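Local coordinates for protein Bis(5'-nucleosyl)-tetraphosphatase [asymmetrical] (Caenorhabditis elegans, PDB 1KTG) that hydrolyses diadenosine tetraphosphate asymmetrically to AMP and ATP, as a Nudix enzyme that depends on divalent metal ions, at residues Leu21-Ser26 with Val98-Glu103; Trp32-Gly37 with Val85-Ala90. All coordinates share one frame; numbering follows the deposited sequence.

Both contacts belong to the Nudix domain and share its mixed sheet, in which strands 17-25 and 32-38 are antiparallel neighbours; Leu23 N reaches Thr33 O at 2.8 Å, a probable hydrogen bond between the two. Contact 2 is buried near the centre of the chain and joins 32-37 to strand 81-92 by side-chain packing, without a hydrogen bond between its segments. Contact 1 lies farther out, partly buried, where a loop runs beside strand 17-25 and the residue after it, through leucine and valine methyls at one end and hydrogen bonds at the other. Both reach magnesium: contact 1 through a carboxylate that bridges two ions, contact 2 through one backbone carbonyl of a lysine that also binds AMP.

Contact 1: Leu21-Ser26 with Val98-Glu103; sequences LLLQAS and VQLSHE. With MG (magnesium ion), chain I; MG (magnesium ion), chain H; OH (hydroxide ion), chain D.
Ser26 and the backbone carbonyls of His102 and Glu103 form the polar, more open end of this contact, with His102 exposed to solvent. Ser26 N donates to Glu103 O at 3.0 Å, approaching from above the carbonyl plane, 47° out of it. Its hydroxyl, placed between the backbone N and the carbonyl carbon (chi1 63°), turns to the preceding carbonyl and donates from OG to His102 O over 2.7 Å, within that carbonyl's plane. Ala25 CA adds a CH...O contact to Glu103 O. An alanine at Ser26 would probably leave His102 O without this donor and the end of the loop at His102 less firmly held. The loop 98-103 leads into strand 104-110 of the Nudix fold, which pairs antiparallel with strand 17-25, and the two bonds from Ser26 hold it just where Glu103 enters the metal site. There the carboxylate, on a chain extended beyond CG, bridges two magnesium ions, OE1 at 2.2 Å from one and OE2 at 2.1 Å from the other, with a hydroxide also shared by both metals; Glu52 and Glu56 contribute to the cluster. Away from the metals lies the packed, apolar side, buried at Leu21, Leu23 and Val98 although the backbones there are farther apart. Val98 CG2 lies against both methyls of Leu21, 3.8 Å from CD2; partly exposed Leu100 borders this side, its CD2 3.9 Å from Leu23 CD2.

Contact 2: Trp32-Gly37 with Val85-Ala90; sequences WTPPKG and VKYWLA. With MG (magnesium ion), chain F; AMP (adenosine monophosphate), chain J.
Pro34 and Lys36 pack against Tyr87 in a buried side-chain contact near the centre of the Nudix fold, where strand 32-38, broken by the two prolines, faces strand 81-92. The two strands do not pair with each other; both pair with strand 3-14, and the tyrosine spans the distance between them. Its CG lies anti to the carbonyl carbon (chi1 -71°), and the hydroxyl end of the ring comes nearer to 32-37 than its root does. The Pro34 ring crosses the tyrosine at about a right angle, CG 3.9 Å from Tyr87 CE2, with CD beside the hydroxyl. From the lysine, CB approaches the same ring carbon obliquely, and CG comes within 3.4 Å of Tyr87 OH. Farther along, Lys36 CD rests on Val85 CG1 at 4.1 Å. Met124 of helix 122-137 touches both Pro34 and Tyr87.

The aliphatic part of Lys36 thus serves the packing while its amine and its backbone carbonyl serve the active site. Bends at chi2 (94°) and chi4 (63°) carry the ammonium away from Val85 to the AMP phosphate, where NZ donates to O1P over 2.6 Å. Thr33 OG1 and two magnesium-bound waters also lie within bonding reach, four acceptors for three N-H, so they must share them, the longest being water 5 at 3.3 Å from NZ. The amine thereby links nucleotide and metal; its positive charge probably offsets part of the phosphate's charge. Thr33 OG1 in turn donates to Pro34 O at 2.7 Å, which orients the hydroxyl as acceptor for the lysine. The Nudix box begins at Gly37, and Glu56 within it shares the ion held by the preceding carbonyl: Lys36 O binds magnesium at 2.0 Å.

Contact 1: Leu21-Ser26 with Val98-Glu103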
# COMPACT_ATOMS: atom_id res chain seq x y z
N LEU A 21 -2.70 5.72 3.10
CA LEU A 21 -1.44 5.71 3.84
C LEU A 21 -0.25 5.45 2.92
O LEU A 21 -0.22 4.46 2.21
CB LEU A 21 -1.47 4.65 4.95
CG LEU A 21 -0.19 4.52 5.80
CD1 LEU A 21 0.11 5.80 6.58
CD2 LEU A 21 -0.25 3.32 6.74
N LEU A 22 0.70 6.37 2.92
CA LEU A 22 1.93 6.19 2.17
C LEU A 22 3.11 6.22 3.14
O LEU A 22 3.09 6.98 4.13
CB LEU A 22 2.10 7.27 1.10
CG LEU A 22 1.07 7.24 -0.03
CD1 LEU A 22 1.34 8.38 -1.00
CD2 LEU A 22 1.09 5.92 -0.78
N LEU A 23 4.12 5.40 2.82
CA LEU A 23 5.35 5.28 3.60
C LEU A 23 6.57 5.69 2.75
O LEU A 23 6.69 5.34 1.58
CB LEU A 23 5.56 3.84 4.06
CG LEU A 23 4.39 3.12 4.71
CD1 LEU A 23 4.82 1.70 5.07
CD2 LEU A 23 3.89 3.85 5.94
N GLN A 24 7.46 6.45 3.36
CA GLN A 24 8.64 6.92 2.67
C GLN A 24 9.84 6.04 3.00
O GLN A 24 10.20 5.87 4.17
CB GLN A 24 8.93 8.37 3.04
CG GLN A 24 9.93 9.02 2.13
CD GLN A 24 10.40 10.36 2.64
OE1 GLN A 24 10.44 10.60 3.84
NE2 GLN A 24 10.79 11.23 1.71
N ALA A 25 10.44 5.47 1.96
CA ALA A 25 11.57 4.57 2.12
C ALA A 25 12.73 5.29 2.79
O ALA A 25 12.98 6.46 2.52
CB ALA A 25 12.02 4.05 0.78
N SER A 26 13.45 4.57 3.63
CA SER A 26 14.59 5.13 4.35
C SER A 26 15.88 5.07 3.53
O SER A 26 16.93 5.55 3.97
CB SER A 26 14.78 4.36 5.65
OG SER A 26 15.11 3.02 5.36
N VAL A 98 0.18 4.33 13.33
CA VAL A 98 1.20 3.80 12.46
C VAL A 98 2.55 3.90 13.16
O VAL A 98 2.84 4.89 13.82
CB VAL A 98 1.24 4.62 11.18
CG1 VAL A 98 2.48 4.30 10.37
CG2 VAL A 98 -0.02 4.38 10.38
N GLN A 99 3.35 2.85 13.02
CA GLN A 99 4.70 2.81 13.56
C GLN A 99 5.57 2.19 12.48
O GLN A 99 5.19 1.18 11.86
CB GLN A 99 4.77 1.99 14.84
CG GLN A 99 4.31 2.76 16.06
CD GLN A 99 4.31 1.92 17.32
OE1 GLN A 99 3.37 1.97 18.11
NE2 GLN A 99 5.38 1.14 17.50
N LEU A 100 6.73 2.78 12.26
CA LEU A 100 7.61 2.35 11.19
C LEU A 100 8.72 1.43 11.66
O LEU A 100 9.03 1.35 12.85
CB LEU A 100 8.25 3.56 10.50
CG LEU A 100 7.31 4.67 10.00
CD1 LEU A 100 8.13 5.79 9.32
CD2 LEU A 100 6.28 4.11 9.04
N SER A 101 9.31 0.75 10.68
CA SER A 101 10.46 -0.11 10.88
C SER A 101 11.65 0.59 10.23
O SER A 101 11.50 1.69 9.71
CB SER A 101 10.21 -1.46 10.22
OG SER A 101 10.25 -1.33 8.81
N HIS A 102 12.81 -0.05 10.22
CA HIS A 102 14.00 0.56 9.62
C HIS A 102 13.86 0.80 8.12
O HIS A 102 14.63 1.58 7.56
CB HIS A 102 15.25 -0.28 9.88
CG HIS A 102 15.24 -1.61 9.20
ND1 HIS A 102 15.56 -1.76 7.87
CD2 HIS A 102 14.98 -2.85 9.67
CE1 HIS A 102 15.47 -3.04 7.54
NE2 HIS A 102 15.13 -3.72 8.62
N GLU A 103 12.88 0.15 7.48
CA GLU A 103 12.69 0.30 6.03
C GLU A 103 12.07 1.64 5.60
O GLU A 103 12.12 1.99 4.42
CB GLU A 103 11.89 -0.88 5.48
CG GLU A 103 12.70 -2.17 5.51
CD GLU A 103 12.05 -3.34 4.81
OE1 GLU A 103 10.83 -3.29 4.50
OE2 GLU A 103 12.77 -4.33 4.57
MG MG I . 9.29 -4.71 3.93
MG MG H . 12.54 -6.06 3.47
O OH D . 10.67 -6.36 4.09
O HOH W 1 12.34 -8.11 2.55
O HOH W 2 14.60 -5.96 2.86
O HOH W 3 13.24 -7.09 5.36
O HOH W 4 9.09 -5.03 6.08

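Contact 2: Trp32-Gly37 with Val85-Ala90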
# COMPACT_ATOMS: atom_id res chain seq x y z
N TRP A 32 7.81 6.89 -2.13
CA TRP A 32 6.67 6.60 -1.27
C TRP A 32 5.75 5.54 -1.89
O TRP A 32 5.37 5.64 -3.04
CB TRP A 32 5.85 7.88 -1.10
CG TRP A 32 6.52 9.05 -0.42
CD1 TRP A 32 7.46 9.89 -0.96
CD2 TRP A 32 6.25 9.54 0.89
NE1 TRP A 32 7.80 10.86 -0.05
CE2 TRP A 32 7.07 10.67 1.10
CE3 TRP A 32 5.39 9.14 1.92
CZ2 TRP A 32 7.06 11.39 2.28
CZ3 TRP A 32 5.39 9.85 3.09
CH2 TRP A 32 6.21 10.97 3.27
N THR A 33 5.38 4.54 -1.10
CA THR A 33 4.43 3.52 -1.53
C THR A 33 3.61 3.12 -0.32
O THR A 33 3.98 3.44 0.81
CB THR A 33 5.12 2.25 -2.06
OG1 THR A 33 5.59 1.47 -0.96
CG2 THR A 33 6.37 2.56 -2.90
N PRO A 34 2.50 2.42 -0.54
CA PRO A 34 1.76 1.84 0.58
C PRO A 34 2.63 0.71 1.13
O PRO A 34 3.63 0.38 0.49
CB PRO A 34 0.48 1.29 -0.08
CG PRO A 34 0.41 1.97 -1.41
CD PRO A 34 1.85 2.14 -1.83
N PRO A 35 2.28 0.14 2.27
CA PRO A 35 3.06 -0.95 2.84
C PRO A 35 3.10 -2.10 1.85
O PRO A 35 2.05 -2.49 1.37
CB PRO A 35 2.29 -1.33 4.11
CG PRO A 35 1.39 -0.14 4.39
CD PRO A 35 1.11 0.48 3.10
N LYS A 36 4.28 -2.63 1.55
CA LYS A 36 4.38 -3.72 0.57
C LYS A 36 5.78 -4.31 0.58
O LYS A 36 6.73 -3.65 0.99
CB LYS A 36 4.06 -3.21 -0.84
CG LYS A 36 5.03 -2.18 -1.35
CD LYS A 36 6.16 -2.77 -2.18
CE LYS A 36 6.96 -1.69 -2.93
NZ LYS A 36 7.68 -0.72 -2.03
N GLY A 37 5.92 -5.53 0.10
CA GLY A 37 7.23 -6.15 0.09
C GLY A 37 7.27 -7.45 -0.69
O GLY A 37 6.27 -7.91 -1.23
N VAL A 85 3.92 -6.06 -8.30
CA VAL A 85 3.46 -5.78 -6.94
C VAL A 85 1.95 -5.83 -6.95
O VAL A 85 1.28 -4.98 -7.54
CB VAL A 85 3.93 -4.41 -6.42
CG1 VAL A 85 3.56 -4.26 -4.93
CG2 VAL A 85 5.43 -4.25 -6.59
N LYS A 86 1.40 -6.85 -6.30
CA LYS A 86 -0.04 -6.99 -6.22
C LYS A 86 -0.55 -6.28 -4.97
O LYS A 86 -0.05 -6.55 -3.88
CB LYS A 86 -0.43 -8.45 -6.15
CG LYS A 86 -1.93 -8.65 -6.11
CD LYS A 86 -2.34 -10.09 -6.38
CE LYS A 86 -3.85 -10.20 -6.40
NZ LYS A 86 -4.36 -11.58 -6.62
N TYR A 87 -1.53 -5.40 -5.13
CA TYR A 87 -2.14 -4.67 -4.02
C TYR A 87 -3.63 -4.97 -3.88
O TYR A 87 -4.35 -5.02 -4.88
CB TYR A 87 -2.06 -3.15 -4.26
CG TYR A 87 -0.68 -2.54 -4.14
CD1 TYR A 87 0.09 -2.31 -5.27
CD2 TYR A 87 -0.18 -2.17 -2.91
CE1 TYR A 87 1.34 -1.74 -5.17
CE2 TYR A 87 1.06 -1.59 -2.80
CZ TYR A 87 1.82 -1.38 -3.93
OH TYR A 87 3.06 -0.80 -3.81
N TRP A 88 -4.06 -5.13 -2.64
CA TRP A 88 -5.48 -5.17 -2.29
C TRP A 88 -5.81 -3.89 -1.51
O TRP A 88 -4.98 -3.37 -0.79
CB TRP A 88 -5.79 -6.35 -1.37
CG TRP A 88 -5.93 -7.70 -2.01
CD1 TRP A 88 -7.09 -8.29 -2.43
CD2 TRP A 88 -4.89 -8.66 -2.20
NE1 TRP A 88 -6.82 -9.55 -2.92
CE2 TRP A 88 -5.48 -9.80 -2.79
CE3 TRP A 88 -3.51 -8.67 -1.97
CZ2 TRP A 88 -4.74 -10.94 -3.12
CZ3 TRP A 88 -2.79 -9.80 -2.29
CH2 TRP A 88 -3.41 -10.92 -2.87
N LEU A 89 -7.04 -3.39 -1.67
CA LEU A 89 -7.51 -2.23 -0.92
C LEU A 89 -7.96 -2.70 0.48
O LEU A 89 -8.58 -3.73 0.61
CB LEU A 89 -8.67 -1.56 -1.68
CG LEU A 89 -9.25 -0.27 -1.11
CD1 LEU A 89 -8.22 0.86 -1.12
CD2 LEU A 89 -10.51 0.14 -1.84
N ALA A 90 -7.63 -1.94 1.52
CA ALA A 90 -7.95 -2.34 2.88
C ALA A 90 -8.25 -1.14 3.76
O ALA A 90 -7.47 -0.19 3.81
CB ALA A 90 -6.80 -3.13 3.46
MG MG F . 8.51 -2.83 1.53
P AMP J . 10.31 -0.68 -4.42
O1P AMP J . 9.39 0.29 -3.70
O2P AMP J . 9.52 -1.59 -5.33
O3P AMP J . 11.22 -1.33 -3.42
O5' AMP J . 11.25 0.23 -5.36
C5' AMP J . 12.32 -0.33 -6.12
C4' AMP J . 12.76 0.69 -7.14
O4' AMP J . 11.71 0.86 -8.08
C3' AMP J . 13.03 2.05 -6.51
O3' AMP J . 14.20 2.61 -7.08
C2' AMP J . 11.79 2.88 -6.83
O2' AMP J . 12.09 4.23 -7.14
C1' AMP J . 11.18 2.19 -8.04
N9 AMP J . 9.70 2.13 -8.02
C8 AMP J . 8.88 1.94 -6.97
N7 AMP J . 7.59 1.95 -7.38
C5 AMP J . 7.57 2.12 -8.70
C6 AMP J . 6.52 2.22 -9.74
N6 AMP J . 5.21 2.12 -9.41
N1 AMP J . 6.92 2.41 -11.01
C2 AMP J . 8.22 2.50 -11.35
N3 AMP J . 9.22 2.42 -10.44
C4 AMP J . 8.96 2.24 -9.13
O HOH W 5 7.47 -1.00 1.21
O HOH W 6 9.25 -2.63 -0.43
O HOH W 7 10.21 -1.74 2.21